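Local coordinates for protein heavy metal cation tricomponent efflux pump ZneA(CzcA-like) (Cupriavidus metallidurans, PDB 4K0J) that probably exports zinc and related heavy-metal cations across the inner membrane in exchange for protons, as an RND-family pump, at residues L962-A976 against R987-T1001. Sequence-based numbering, arbitrary orientation.
Sequences LMTATVAALGLIPAA and RPLATVVVGGLITAT
Leu972 lays CD1 across the branch of Val993, 3.6 Å from its CB, while its own CB rests on Val994 CG2 at 3.7 Å. With CG anti to the carbonyl carbon (chi1 -66°), the branch carries CD1 on to Val993. Val994 spreads between neighbours: both its methyls come within 4.1 Å of Ile973 CG1, the two side chains crossing at about a right angle, and CG2 also touches Ala969 O, at 3.5 Å. Toward one end, the methyl of Ala990 fits between Ala975 and Ala976, 3.9 Å from Ala975 CB and 3.8 Å from Ala976 CB. Beyond it the aliphatic part of Arg987 passes the carbonyls of Ala975 and Ala976, and its NH2 reaches back to a salt bridge with Asp984. Toward the other end, Leu997 puts CD2 against the methyls of Ala968 and Ala969. There Thr1001 OG1 bonds Leu997 O at 2.9 Å, nearly in line with the C=O, and its CG2 meets Leu962 CD2. Helices 962-970 and 987-997 run nearly antiparallel (157°), their axes approaching to 8.8 Å. No hydrogen bond crosses between the segments, so apolar packing carries this pairing within the transmembrane domain.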
ATOM      1  N   LEU C 962      29.680  25.249  38.985  1.00 95.91           N
ATOM      2  CA  LEU C 962      30.350  24.042  39.464  1.00 99.40           C
ATOM      3  C   LEU C 962      29.366  22.895  39.667  1.00109.50           C
ATOM      4  O   LEU C 962      29.665  21.742  39.350  1.00115.97           O
ATOM      5  CB  LEU C 962      31.102  24.312  40.769  1.00 94.12           C
ATOM      6  CG  LEU C 962      32.375  25.154  40.670  1.00 90.61           C
ATOM      7  CD1 LEU C 962      33.172  25.065  41.959  1.00 90.33           C
ATOM      8  CD2 LEU C 962      33.212  24.720  39.481  1.00 89.14           C
ATOM      9  N   MET C 963      28.188  23.222  40.189  1.00114.08           N
ATOM     10  CA  MET C 963      27.169  22.223  40.482  1.00116.17           C
ATOM     11  C   MET C 963      26.681  21.562  39.200  1.00116.93           C
ATOM     12  O   MET C 963      26.676  20.330  39.084  1.00119.96           O
ATOM     13  CB  MET C 963      26.002  22.867  41.233  1.00117.45           C
ATOM     14  CG  MET C 963      25.261  21.931  42.170  1.00118.67           C
ATOM     15  SD  MET C 963      24.213  22.811  43.346  1.00113.68           S
ATOM     16  CE  MET C 963      23.141  23.711  42.231  1.00143.51           C
ATOM     17  N   THR C 964      26.287  22.391  38.237  1.00115.85           N
ATOM     18  CA  THR C 964      25.854  21.910  36.930  1.00114.46           C
ATOM     19  C   THR C 964      26.947  21.078  36.269  1.00110.17           C
ATOM     20  O   THR C 964      26.700  19.965  35.794  1.00113.83           O
ATOM     21  CB  THR C 964      25.503  23.076  35.990  1.00118.35           C
ATOM     22  OG1 THR C 964      26.624  23.962  35.884  1.00123.37           O
ATOM     23  CG2 THR C 964      24.302  23.850  36.516  1.00119.96           C
ATOM     24  N   ALA C 965      28.157  21.628  36.253  1.00100.02           N
ATOM     25  CA  ALA C 965      29.305  20.986  35.624  1.00 94.21           C
ATOM     26  C   ALA C 965      29.714  19.702  36.333  1.00 90.12           C
ATOM     27  O   ALA C 965      30.506  18.922  35.805  1.00 91.24           O
ATOM     28  CB  ALA C 965      30.474  21.942  35.563  1.00 94.90           C
ATOM     29  N   THR C 966      29.189  19.494  37.535  1.00 87.66           N
ATOM     30  CA  THR C 966      29.462  18.261  38.260  1.00 90.28           C
ATOM     31  C   THR C 966      28.408  17.197  37.981  1.00 85.59           C
ATOM     32  O   THR C 966      28.741  16.076  37.598  1.00 81.40           O
ATOM     33  CB  THR C 966      29.562  18.493  39.769  1.00 98.99           C
ATOM     34  OG1 THR C 966      30.634  19.407  40.039  1.00109.23           O
ATOM     35  CG2 THR C 966      29.835  17.182  40.482  1.00 97.94           C
ATOM     36  N   VAL C 967      27.138  17.545  38.175  1.00 85.91           N
ATOM     37  CA  VAL C 967      26.067  16.584  37.918  1.00 83.63           C
ATOM     38  C   VAL C 967      26.074  16.123  36.464  1.00 82.51           C
ATOM     39  O   VAL C 967      25.862  14.943  36.176  1.00 85.66           O
ATOM     40  CB  VAL C 967      24.676  17.134  38.286  1.00 77.42           C
ATOM     41  CG1 VAL C 967      24.494  17.150  39.790  1.00 74.12           C
ATOM     42  CG2 VAL C 967      24.474  18.519  37.703  1.00 81.50           C
ATOM     43  N   ALA C 968      26.337  17.050  35.548  1.00 76.45           N
ATOM     44  CA  ALA C 968      26.368  16.701  34.136  1.00 75.92           C
ATOM     45  C   ALA C 968      27.592  15.852  33.801  1.00 83.23           C
ATOM     46  O   ALA C 968      27.649  15.226  32.748  1.00 78.32           O
ATOM     47  CB  ALA C 968      26.328  17.952  33.275  1.00 70.84           C
ATOM     48  N   ALA C 969      28.567  15.823  34.705  1.00101.06           N
ATOM     49  CA  ALA C 969      29.809  15.102  34.453  1.00109.45           C
ATOM     50  C   ALA C 969      29.965  13.868  35.330  1.00110.88           C
ATOM     51  O   ALA C 969      30.992  13.195  35.279  1.00108.30           O
ATOM     52  CB  ALA C 969      31.003  16.024  34.627  1.00116.28           C
ATOM     53  N   LEU C 970      28.951  13.572  36.136  1.00115.79           N
ATOM     54  CA  LEU C 970      28.973  12.366  36.961  1.00122.14           C
ATOM     55  C   LEU C 970      27.872  11.399  36.556  1.00126.16           C
ATOM     56  O   LEU C 970      27.871  10.239  36.967  1.00127.67           O
ATOM     57  CB  LEU C 970      28.865  12.699  38.452  1.00123.41           C
ATOM     58  CG  LEU C 970      30.101  13.325  39.096  1.00123.94           C
ATOM     59  CD1 LEU C 970      30.073  13.123  40.599  1.00126.95           C
ATOM     60  CD2 LEU C 970      31.378  12.756  38.503  1.00118.43           C
ATOM     61  N   GLY C 971      26.938  11.881  35.746  1.00129.82           N
ATOM     62  CA  GLY C 971      25.886  11.032  35.227  1.00131.34           C
ATOM     63  C   GLY C 971      26.416  10.116  34.144  1.00126.06           C
ATOM     64  O   GLY C 971      25.828   9.077  33.850  1.00131.28           O
ATOM     65  N   LEU C 972      27.545  10.498  33.554  1.00110.50           N
ATOM     66  CA  LEU C 972      28.104   9.751  32.434  1.00 96.37           C
ATOM     67  C   LEU C 972      29.332   8.931  32.813  1.00 94.48           C
ATOM     68  O   LEU C 972      29.826   8.134  32.011  1.00 91.53           O
ATOM     69  CB  LEU C 972      28.410  10.693  31.271  1.00 90.51           C
ATOM     70  CG  LEU C 972      27.137  11.287  30.675  1.00 89.12           C
ATOM     71  CD1 LEU C 972      27.444  12.175  29.491  1.00 86.60           C
ATOM     72  CD2 LEU C 972      26.181  10.172  30.276  1.00 91.87           C
ATOM     73  N   ILE C 973      29.822   9.128  34.032  1.00 98.29           N
ATOM     74  CA  ILE C 973      30.882   8.276  34.567  1.00101.04           C
ATOM     75  C   ILE C 973      30.511   6.782  34.579  1.00 94.40           C
ATOM     76  O   ILE C 973      31.314   5.950  34.152  1.00100.55           O
ATOM     77  CB  ILE C 973      31.374   8.746  35.960  1.00155.57           C
ATOM     78  CG1 ILE C 973      32.385   9.884  35.804  1.00158.43           C
ATOM     79  CG2 ILE C 973      31.997   7.594  36.735  1.00154.88           C
ATOM     80  CD1 ILE C 973      33.245  10.120  37.028  1.00161.47           C
ATOM     81  N   PRO C 974      29.298   6.431  35.054  1.00 80.53           N
ATOM     82  CA  PRO C 974      28.956   5.007  34.975  1.00 76.52           C
ATOM     83  C   PRO C 974      28.802   4.536  33.532  1.00 79.56           C
ATOM     84  O   PRO C 974      29.055   3.370  33.236  1.00 78.75           O
ATOM     85  CB  PRO C 974      27.609   4.933  35.698  1.00 67.11           C
ATOM     86  CG  PRO C 974      27.048   6.293  35.580  1.00 66.65           C
ATOM     87  CD  PRO C 974      28.222   7.204  35.699  1.00 73.87           C
ATOM     88  N   ALA C 975      28.399   5.440  32.645  1.00 81.98           N
ATOM     89  CA  ALA C 975      28.266   5.109  31.233  1.00 79.83           C
ATOM     90  C   ALA C 975      29.640   4.950  30.594  1.00 77.08           C
ATOM     91  O   ALA C 975      29.768   4.407  29.494  1.00 85.34           O
ATOM     92  CB  ALA C 975      27.456   6.172  30.510  1.00 82.03           C
ATOM     93  N   ALA C 976      30.666   5.427  31.292  1.00 62.37           N
ATOM     94  CA  ALA C 976      32.041   5.250  30.849  1.00 64.91           C
ATOM     95  C   ALA C 976      32.594   3.899  31.299  1.00 78.80           C
ATOM     96  O   ALA C 976      33.797   3.653  31.208  1.00 72.19           O
ATOM     97  CB  ALA C 976      32.914   6.381  31.357  1.00 64.37           C
ATOM     98  N   ARG C 987      30.101   4.645  25.999  1.00 75.34           N
ATOM     99  CA  ARG C 987      31.416   5.096  26.443  1.00 77.67           C
ATOM    100  C   ARG C 987      32.057   6.213  25.612  1.00 82.01           C
ATOM    101  O   ARG C 987      32.805   7.013  26.157  1.00 88.81           O
ATOM    102  CB  ARG C 987      32.378   3.917  26.568  1.00 74.45           C
ATOM    103  CG  ARG C 987      31.964   2.904  27.609  1.00 81.58           C
ATOM    104  CD  ARG C 987      33.074   1.908  27.860  1.00 92.68           C
ATOM    105  NE  ARG C 987      33.546   1.295  26.622  1.00100.21           N
ATOM    106  CZ  ARG C 987      32.993   0.227  26.060  1.00100.85           C
ATOM    107  NH1 ARG C 987      31.942  -0.351  26.622  1.00100.61           N
ATOM    108  NH2 ARG C 987      33.486  -0.262  24.932  1.00104.71           N
ATOM    109  N   PRO C 988      31.803   6.255  24.290  1.00 72.35           N
ATOM    110  CA  PRO C 988      32.290   7.428  23.558  1.00 74.88           C
ATOM    111  C   PRO C 988      31.693   8.748  24.044  1.00 74.43           C
ATOM    112  O   PRO C 988      32.456   9.663  24.363  1.00 78.04           O
ATOM    113  CB  PRO C 988      31.842   7.144  22.125  1.00 74.13           C
ATOM    114  CG  PRO C 988      31.883   5.678  22.028  1.00 69.20           C
ATOM    115  CD  PRO C 988      31.425   5.170  23.367  1.00 65.56           C
ATOM    116  N   LEU C 989      30.367   8.845  24.096  1.00 74.52           N
ATOM    117  CA  LEU C 989      29.715  10.067  24.568  1.00 78.65           C
ATOM    118  C   LEU C 989      30.104  10.349  26.016  1.00 80.28           C
ATOM    119  O   LEU C 989      30.361  11.496  26.389  1.00 80.19           O
ATOM    120  CB  LEU C 989      28.190   9.974  24.452  1.00 70.58           C
ATOM    121  CG  LEU C 989      27.590   9.528  23.117  1.00 65.59           C
ATOM    122  CD1 LEU C 989      27.252   8.056  23.168  1.00 64.18           C
ATOM    123  CD2 LEU C 989      26.358  10.338  22.762  1.00 59.47           C
ATOM    124  N   ALA C 990      30.152   9.289  26.817  1.00 73.04           N
ATOM    125  CA  ALA C 990      30.539   9.382  28.218  1.00 72.11           C
ATOM    126  C   ALA C 990      31.919  10.013  28.359  1.00 79.25           C
ATOM    127  O   ALA C 990      32.111  10.957  29.117  1.00 73.41           O
ATOM    128  CB  ALA C 990      30.524   8.006  28.856  1.00 69.23           C
ATOM    129  N   THR C 991      32.874   9.485  27.607  1.00 95.13           N
ATOM    130  CA  THR C 991      34.245   9.967  27.640  1.00106.54           C
ATOM    131  C   THR C 991      34.331  11.418  27.181  1.00106.53           C
ATOM    132  O   THR C 991      34.914  12.259  27.867  1.00117.56           O
ATOM    133  CB  THR C 991      35.145   9.101  26.749  1.00115.41           C
ATOM    134  OG1 THR C 991      34.937   7.719  27.064  1.00120.20           O
ATOM    135  CG2 THR C 991      36.603   9.452  26.959  1.00119.06           C
ATOM    136  N   VAL C 992      33.743  11.702  26.021  1.00 92.49           N
ATOM    137  CA  VAL C 992      33.752  13.048  25.456  1.00 85.47           C
ATOM    138  C   VAL C 992      33.186  14.092  26.417  1.00 90.08           C
ATOM    139  O   VAL C 992      33.781  15.154  26.615  1.00 91.22           O
ATOM    140  CB  VAL C 992      32.966  13.104  24.132  1.00 83.60           C
ATOM    141  CG1 VAL C 992      32.670  14.544  23.744  1.00 78.80           C
ATOM    142  CG2 VAL C 992      33.736  12.389  23.032  1.00 89.49           C
ATOM    143  N   VAL C 993      32.043  13.788  27.022  1.00 94.56           N
ATOM    144  CA  VAL C 993      31.405  14.733  27.934  1.00 94.16           C
ATOM    145  C   VAL C 993      32.139  14.853  29.269  1.00106.28           C
ATOM    146  O   VAL C 993      32.501  15.956  29.680  1.00114.63           O
ATOM    147  CB  VAL C 993      29.929  14.379  28.191  1.00 76.21           C
ATOM    148  CG1 VAL C 993      29.374  15.233  29.311  1.00 75.48           C
ATOM    149  CG2 VAL C 993      29.107  14.555  26.922  1.00 65.99           C
ATOM    150  N   VAL C 994      32.351  13.723  29.941  1.00101.97           N
ATOM    151  CA  VAL C 994      33.027  13.705  31.239  1.00 95.51           C
ATOM    152  C   VAL C 994      34.391  14.388  31.174  1.00 94.80           C
ATOM    153  O   VAL C 994      34.696  15.261  31.988  1.00 97.11           O
ATOM    154  CB  VAL C 994      33.194  12.266  31.785  1.00 85.26           C
ATOM    155  CG1 VAL C 994      34.154  12.241  32.962  1.00 85.41           C
ATOM    156  CG2 VAL C 994      31.849  11.699  32.197  1.00 80.82           C
ATOM    157  N   GLY C 995      35.199  14.001  30.193  1.00 88.65           N
ATOM    158  CA  GLY C 995      36.511  14.594  30.017  1.00 88.37           C
ATOM    159  C   GLY C 995      36.439  16.032  29.542  1.00 89.59           C
ATOM    160  O   GLY C 995      37.225  16.876  29.971  1.00 88.76           O
ATOM    161  N   GLY C 996      35.483  16.311  28.662  1.00 98.44           N
ATOM    162  CA  GLY C 996      35.350  17.628  28.069  1.00112.77           C
ATOM    163  C   GLY C 996      34.568  18.633  28.891  1.00123.24           C
ATOM    164  O   GLY C 996      34.296  19.738  28.427  1.00128.42           O
ATOM    165  N   LEU C 997      34.204  18.256  30.111  1.00120.55           N
ATOM    166  CA  LEU C 997      33.467  19.157  30.984  1.00115.88           C
ATOM    167  C   LEU C 997      34.305  19.490  32.205  1.00111.46           C
ATOM    168  O   LEU C 997      34.103  20.517  32.846  1.00113.74           O
ATOM    169  CB  LEU C 997      32.140  18.530  31.409  1.00114.45           C
ATOM    170  CG  LEU C 997      31.027  19.493  31.822  1.00113.06           C
ATOM    171  CD1 LEU C 997      30.693  20.442  30.680  1.00110.95           C
ATOM    172  CD2 LEU C 997      29.795  18.720  32.252  1.00110.63           C
ATOM    173  N   ILE C 998      35.251  18.612  32.520  1.00107.36           N
ATOM    174  CA  ILE C 998      36.132  18.815  33.661  1.00107.97           C
ATOM    175  C   ILE C 998      37.329  19.678  33.259  1.00106.13           C
ATOM    176  O   ILE C 998      38.159  20.036  34.095  1.00107.80           O
ATOM    177  CB  ILE C 998      36.603  17.467  34.259  1.00111.97           C
ATOM    178  CG1 ILE C 998      36.976  17.626  35.738  1.00119.37           C
ATOM    179  CG2 ILE C 998      37.751  16.882  33.448  1.00111.14           C
ATOM    180  CD1 ILE C 998      37.365  16.328  36.416  1.00119.56           C
ATOM    181  N   THR C 999      37.412  20.011  31.974  1.00102.11           N
ATOM    182  CA  THR C 999      38.451  20.910  31.480  1.00101.75           C
ATOM    183  C   THR C 999      37.820  22.080  30.738  1.00 96.84           C
ATOM    184  O   THR C 999      38.505  22.837  30.052  1.00 93.88           O
ATOM    185  CB  THR C 999      39.425  20.208  30.516  1.00106.25           C
ATOM    186  OG1 THR C 999      38.875  20.212  29.194  1.00106.01           O
ATOM    187  CG2 THR C 999      39.701  18.775  30.958  1.00109.41           C
ATOM    188  N   ALA C1000      36.505  22.211  30.866  1.00 98.64           N
ATOM    189  CA  ALA C1000      35.778  23.290  30.213  1.00105.34           C
ATOM    190  C   ALA C1000      35.342  24.319  31.241  1.00113.05           C
ATOM    191  O   ALA C1000      35.302  25.515  30.958  1.00125.92           O
ATOM    192  CB  ALA C1000      34.571  22.743  29.474  1.00107.12           C
ATOM    193  N   THR C1001      35.014  23.841  32.435  1.00107.30           N
ATOM    194  CA  THR C1001      34.588  24.711  33.521  1.00104.07           C
ATOM    195  C   THR C1001      35.764  25.558  34.002  1.00103.53           C
ATOM    196  O   THR C1001      35.601  26.727  34.353  1.00102.59           O
ATOM    197  CB  THR C1001      34.027  23.891  34.697  1.00101.39           C
ATOM    198  OG1 THR C1001      33.098  22.923  34.202  1.00 91.10           O
ATOM    199  CG2 THR C1001      33.321  24.791  35.690  1.00109.56           C
TER